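RabGDI protein (Plasmodium falciparum 3D7, PDB 3P1W) probably acts as a Rab GDP-dissociation inhibitor, the kind of protein that holds GDP-bound Rab GTPases of vesicle traffic in a soluble complex. Local coordinates at residues L64-L67 with Y68-F71; I233-Y236 with M237-I240. All coordinates share one frame; numbering follows the deposited sequence.

Contact 1: L64-L67 with Y68-F71; sequences LTNL and YNTF
The Phe71 ring turns an edge to Leu67, whose carbonyl oxygen lies in the ring plane with CD2 of Phe71 3.3 Å from Leu67 O. One turn back the Tyr68 ring does the same to Leu64: Leu64 O sits near the ring plane, 3.6 Å from Tyr68 CD1. A leucine methyl also approaches each ring. Leu67 CD1 reaches CE2 of Phe71 at 3.9 Å, brought there by a CG anti to the backbone N (chi1 -175°), while Leu64 CD2 comes only loosely near Tyr68 CE1. The outer side of the same helix, 64-71, is polar. Thr65 and Asn69 run side by side in one direction, the Thr65 methyl CG2 lying 3.6 Å from Asn69 ND2, and the Thr65 hydroxyl is bound to Asn84 instead. Asn66 OD1 stays 4.2 Å from Asn69 ND2 with the amide planes 71° apart, so the two amides do not stack.

Asn66 O takes two bonds from Thr70, from its N at 2.9 Å and from its hydroxyl OG1 at 2.8 Å, the donors coming from opposite faces of the carbonyl plane. With OG1 beside its own backbone N (chi1 -63°), the Thr70 hydroxyl folds back over the preceding turn. Leu67 bears on Phe409, Phe71 on Lys411 and Tyr68 on Glu407, all of strand 405-418; Tyr68 also touches Pro78 and Tyr81.

The helix is thus amphipathic, its leucines and rings set against the rest of the fold. On the polar side the Thr70 hydroxyl donates within the helix, and the two bonds on Asn66 O would help to hold that carbonyl.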
loop_
_atom_site.group_PDB
_atom_site.type_symbol
_atom_site.label_atom_id
_atom_site.label_comp_id
_atom_site.label_asym_id
_atom_site.label_seq_id
_atom_site.Cartn_x
_atom_site.Cartn_y
_atom_site.Cartn_z
ATOM N N LEU A 64 -14.980 -16.691 1.306
ATOM C CA LEU A 64 -16.351 -16.264 1.591
ATOM C C LEU A 64 -16.761 -16.548 3.009
ATOM O O LEU A 64 -17.298 -15.685 3.676
ATOM C CB LEU A 64 -17.354 -16.985 0.694
ATOM C CG LEU A 64 -17.674 -16.425 -0.652
ATOM C CD1 LEU A 64 -18.613 -17.444 -1.313
ATOM C CD2 LEU A 64 -18.274 -15.038 -0.524
ATOM N N THR A 65 -16.560 -17.794 3.452
ATOM C CA THR A 65 -16.915 -18.184 4.815
ATOM C C THR A 65 -16.331 -17.214 5.822
ATOM O O THR A 65 -17.014 -16.752 6.731
ATOM C CB THR A 65 -16.451 -19.606 5.120
ATOM O OG1 THR A 65 -17.175 -20.501 4.279
ATOM C CG2 THR A 65 -16.680 -19.982 6.592
ATOM N N ASN A 66 -15.065 -16.879 5.651
ATOM C CA ASN A 66 -14.409 -16.078 6.646
ATOM C C ASN A 66 -14.780 -14.610 6.520
ATOM O O ASN A 66 -14.907 -13.952 7.525
ATOM C CB ASN A 66 -12.912 -16.364 6.674
ATOM C CG ASN A 66 -12.615 -17.736 7.266
ATOM O OD1 ASN A 66 -13.139 -18.105 8.331
ATOM N ND2 ASN A 66 -11.810 -18.510 6.573
ATOM N N LEU A 67 -15.055 -14.134 5.302
ATOM C CA LEU A 67 -15.497 -12.757 5.103
ATOM C C LEU A 67 -16.817 -12.575 5.840
ATOM O O LEU A 67 -16.997 -11.627 6.615
ATOM C CB LEU A 67 -15.650 -12.471 3.609
ATOM C CG LEU A 67 -15.982 -11.077 3.146
ATOM C CD1 LEU A 67 -14.811 -10.127 3.477
ATOM C CD2 LEU A 67 -16.306 -11.091 1.647
ATOM N N TYR A 68 -17.728 -13.533 5.636
ATOM C CA TYR A 68 -19.044 -13.461 6.248
ATOM C C TYR A 68 -18.982 -13.680 7.752
ATOM O O TYR A 68 -19.667 -12.990 8.501
ATOM C CB TYR A 68 -20.043 -14.430 5.545
ATOM C CG TYR A 68 -20.795 -13.757 4.410
ATOM C CD1 TYR A 68 -20.181 -13.515 3.177
ATOM C CD2 TYR A 68 -22.100 -13.318 4.583
ATOM C CE1 TYR A 68 -20.846 -12.840 2.148
ATOM C CE2 TYR A 68 -22.773 -12.662 3.559
ATOM C CZ TYR A 68 -22.142 -12.424 2.350
ATOM O OH TYR A 68 -22.809 -11.782 1.344
ATOM N N ASN A 69 -18.162 -14.621 8.212
ATOM C CA ASN A 69 -18.035 -14.853 9.653
ATOM C C ASN A 69 -17.524 -13.612 10.356
ATOM O O ASN A 69 -17.922 -13.323 11.500
ATOM C CB ASN A 69 -17.109 -16.045 9.966
ATOM C CG ASN A 69 -17.796 -17.403 9.770
ATOM O OD1 ASN A 69 -19.000 -17.483 9.514
ATOM N ND2 ASN A 69 -17.016 -18.479 9.882
ATOM N N THR A 70 -16.625 -12.900 9.674
ATOM C CA THR A 70 -15.948 -11.737 10.244
ATOM C C THR A 70 -16.828 -10.505 10.282
ATOM O O THR A 70 -16.878 -9.832 11.290
ATOM C CB THR A 70 -14.630 -11.422 9.468
ATOM O OG1 THR A 70 -13.733 -12.536 9.603
ATOM C CG2 THR A 70 -13.975 -10.134 9.983
ATOM N N PHE A 71 -17.535 -10.236 9.193
ATOM C CA PHE A 71 -18.301 -9.011 9.040
ATOM C C PHE A 71 -19.818 -9.182 9.145
ATOM O O PHE A 71 -20.503 -8.235 9.486
ATOM C CB PHE A 71 -18.040 -8.443 7.660
ATOM C CG PHE A 71 -16.641 -7.862 7.474
ATOM C CD1 PHE A 71 -16.377 -6.543 7.820
ATOM C CD2 PHE A 71 -15.627 -8.623 6.941
ATOM C CE1 PHE A 71 -15.079 -5.994 7.614
ATOM C CE2 PHE A 71 -14.359 -8.098 6.734
ATOM C CZ PHE A 71 -14.084 -6.790 7.076
#

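Contact 2: I233-Y236 with M237-I240; sequences IKLY and MQSI
Ile233 and Met237, Lys234 and Gln238, and Leu235 and Ser239 meet one turn apart along helix 226-243, an i to i+4 contact in a helix packed against helices 158-173 and 203-213 and against strand 96-97. Backbone bonds run through it: Met237 N reaches Ile233 O at a nearly straight 172°, whereas the bond from Ile240 N to Tyr236 O is weak at 3.4 Å.

On the polar side Lys234 and Gln238 converge. Lysine CG starts anti to the backbone N (chi1 -160°), but bends at chi3 and chi4 curl the chain back, bringing NZ to 2.8 Å from Gln238 OE1 in a weak hydrogen bond. The Gln238 chain extends to meet it, and its NE2 end lies 4.0 Å from Leu235 CD1, the side chains of Gln238 and Leu235 crossing at about a right angle.

Ser239 bonds twice to Leu235 O, through N at 2.9 Å and OG at 2.6 Å, from opposite faces of the carbonyl plane. The hydroxyl stands above that plane, 38° out of it.

Apolar contacts face the neighbouring helices. Ile233 CG2 comes 4.2 Å from Met237 SD; beyond it Ile233 touches Phe167, and Met237 touches Tyr168. The Tyr236 side chain touches Val213 and Pro247.

The hydroxyl of buried Ser239 therefore gives its hydrogen to a carbonyl of its own helix and has a weak bond with Gly99 N besides, while the Lys234 ammonium meets a neutral amide oxygen, a weak link that probably does little to offset the charge.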
loop_
_atom_site.group_PDB
_atom_site.type_symbol
_atom_site.label_atom_id
_atom_site.label_comp_id
_atom_site.label_asym_id
_atom_site.label_seq_id
_atom_site.Cartn_x
_atom_site.Cartn_y
_atom_site.Cartn_z
ATOM N N ILE A 233 8.376 10.920 -10.575
ATOM C CA ILE A 233 7.603 11.017 -11.821
ATOM C C ILE A 233 8.269 10.175 -12.900
ATOM O O ILE A 233 7.611 9.373 -13.553
ATOM C CB ILE A 233 7.394 12.486 -12.273
ATOM C CG1 ILE A 233 6.567 13.225 -11.225
ATOM C CG2 ILE A 233 6.658 12.545 -13.628
ATOM C CD1 ILE A 233 6.292 14.690 -11.535
ATOM N N LYS A 234 9.588 10.300 -13.044
ATOM C CA LYS A 234 10.311 9.450 -13.997
ATOM C C LYS A 234 10.127 7.963 -13.703
ATOM O O LYS A 234 9.922 7.168 -14.614
ATOM C CB LYS A 234 11.808 9.788 -14.036
ATOM C CG LYS A 234 12.464 9.291 -15.315
ATOM C CD LYS A 234 13.887 9.812 -15.485
ATOM C CE LYS A 234 14.823 9.228 -14.452
ATOM N NZ LYS A 234 14.719 7.738 -14.371
ATOM N N LEU A 235 10.182 7.597 -12.428
ATOM C CA LEU A 235 9.990 6.198 -12.021
ATOM C C LEU A 235 8.621 5.658 -12.399
ATOM O O LEU A 235 8.516 4.521 -12.861
ATOM C CB LEU A 235 10.242 6.021 -10.522
ATOM C CG LEU A 235 10.260 4.571 -10.005
ATOM C CD1 LEU A 235 11.525 3.822 -10.441
ATOM C CD2 LEU A 235 10.123 4.560 -8.489
ATOM N N TYR A 236 7.572 6.458 -12.196
ATOM C CA TYR A 236 6.233 6.076 -12.618
ATOM C C TYR A 236 6.253 5.793 -14.127
ATOM O O TYR A 236 5.813 4.733 -14.606
ATOM C CB TYR A 236 5.255 7.212 -12.322
ATOM C CG TYR A 236 3.812 6.870 -12.525
ATOM C CD1 TYR A 236 3.013 6.465 -11.445
ATOM C CD2 TYR A 236 3.221 6.959 -13.774
ATOM C CE1 TYR A 236 1.685 6.140 -11.628
ATOM C CE2 TYR A 236 1.889 6.656 -13.954
ATOM C CZ TYR A 236 1.109 6.256 -12.880
ATOM O OH TYR A 236 -0.225 5.940 -13.074
ATOM N N MET A 237 6.779 6.761 -14.868
ATOM C CA MET A 237 6.859 6.667 -16.326
ATOM C C MET A 237 7.632 5.430 -16.815
ATOM O O MET A 237 7.184 4.756 -17.739
ATOM C CB MET A 237 7.490 7.937 -16.895
ATOM C CG MET A 237 6.635 9.177 -16.708
ATOM S SD MET A 237 7.473 10.660 -17.308
ATOM C CE MET A 237 7.353 10.406 -19.072
ATOM N N GLN A 238 8.773 5.140 -16.192
ATOM C CA GLN A 238 9.578 3.936 -16.506
ATOM C C GLN A 238 8.849 2.642 -16.151
ATOM O O GLN A 238 8.952 1.651 -16.880
ATOM C CB GLN A 238 10.887 3.940 -15.732
ATOM C CG GLN A 238 11.919 4.954 -16.198
ATOM C CD GLN A 238 13.172 4.958 -15.326
ATOM O OE1 GLN A 238 14.253 5.317 -15.789
ATOM N NE2 GLN A 238 13.029 4.559 -14.064
ATOM N N SER A 239 8.119 2.668 -15.030
ATOM C CA SER A 239 7.443 1.485 -14.500
ATOM C C SER A 239 6.334 0.923 -15.395
ATOM O O SER A 239 6.003 -0.256 -15.279
ATOM C CB SER A 239 6.882 1.778 -13.096
ATOM O OG SER A 239 7.925 2.106 -12.180
ATOM N N ILE A 240 5.762 1.766 -16.257
ATOM C CA ILE A 240 4.709 1.345 -17.185
ATOM C C ILE A 240 5.221 0.361 -18.231
ATOM O O ILE A 240 4.518 -0.578 -18.605
ATOM C CB ILE A 240 4.075 2.544 -17.931
ATOM C CG1 ILE A 240 2.890 3.100 -17.142
ATOM C CG2 ILE A 240 3.585 2.116 -19.301
ATOM C CD1 ILE A 240 1.828 3.741 -18.013
#

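Overall arrangement
Contact 1 comes first along the chain, on the short helix 64-71, and contact 2 much later, on the longer helix 226-243. Their centres are 38 Å apart and their nearest atoms about 27 Å; they lie on opposite sides of the chain's centre and make no contact. Their surroundings are linked through one large mixed sheet: helix 64-71 leans on its strand 405-418, whereas helix 226-243 packs against its strand 96-97 and against two other helices. Both belong to the one GDP dissociation inhibitor homology region. Contact 1 thus belongs to a small peripheral helix and contact 2 to a helical bundle, two separate parts of one Rab GDI fold.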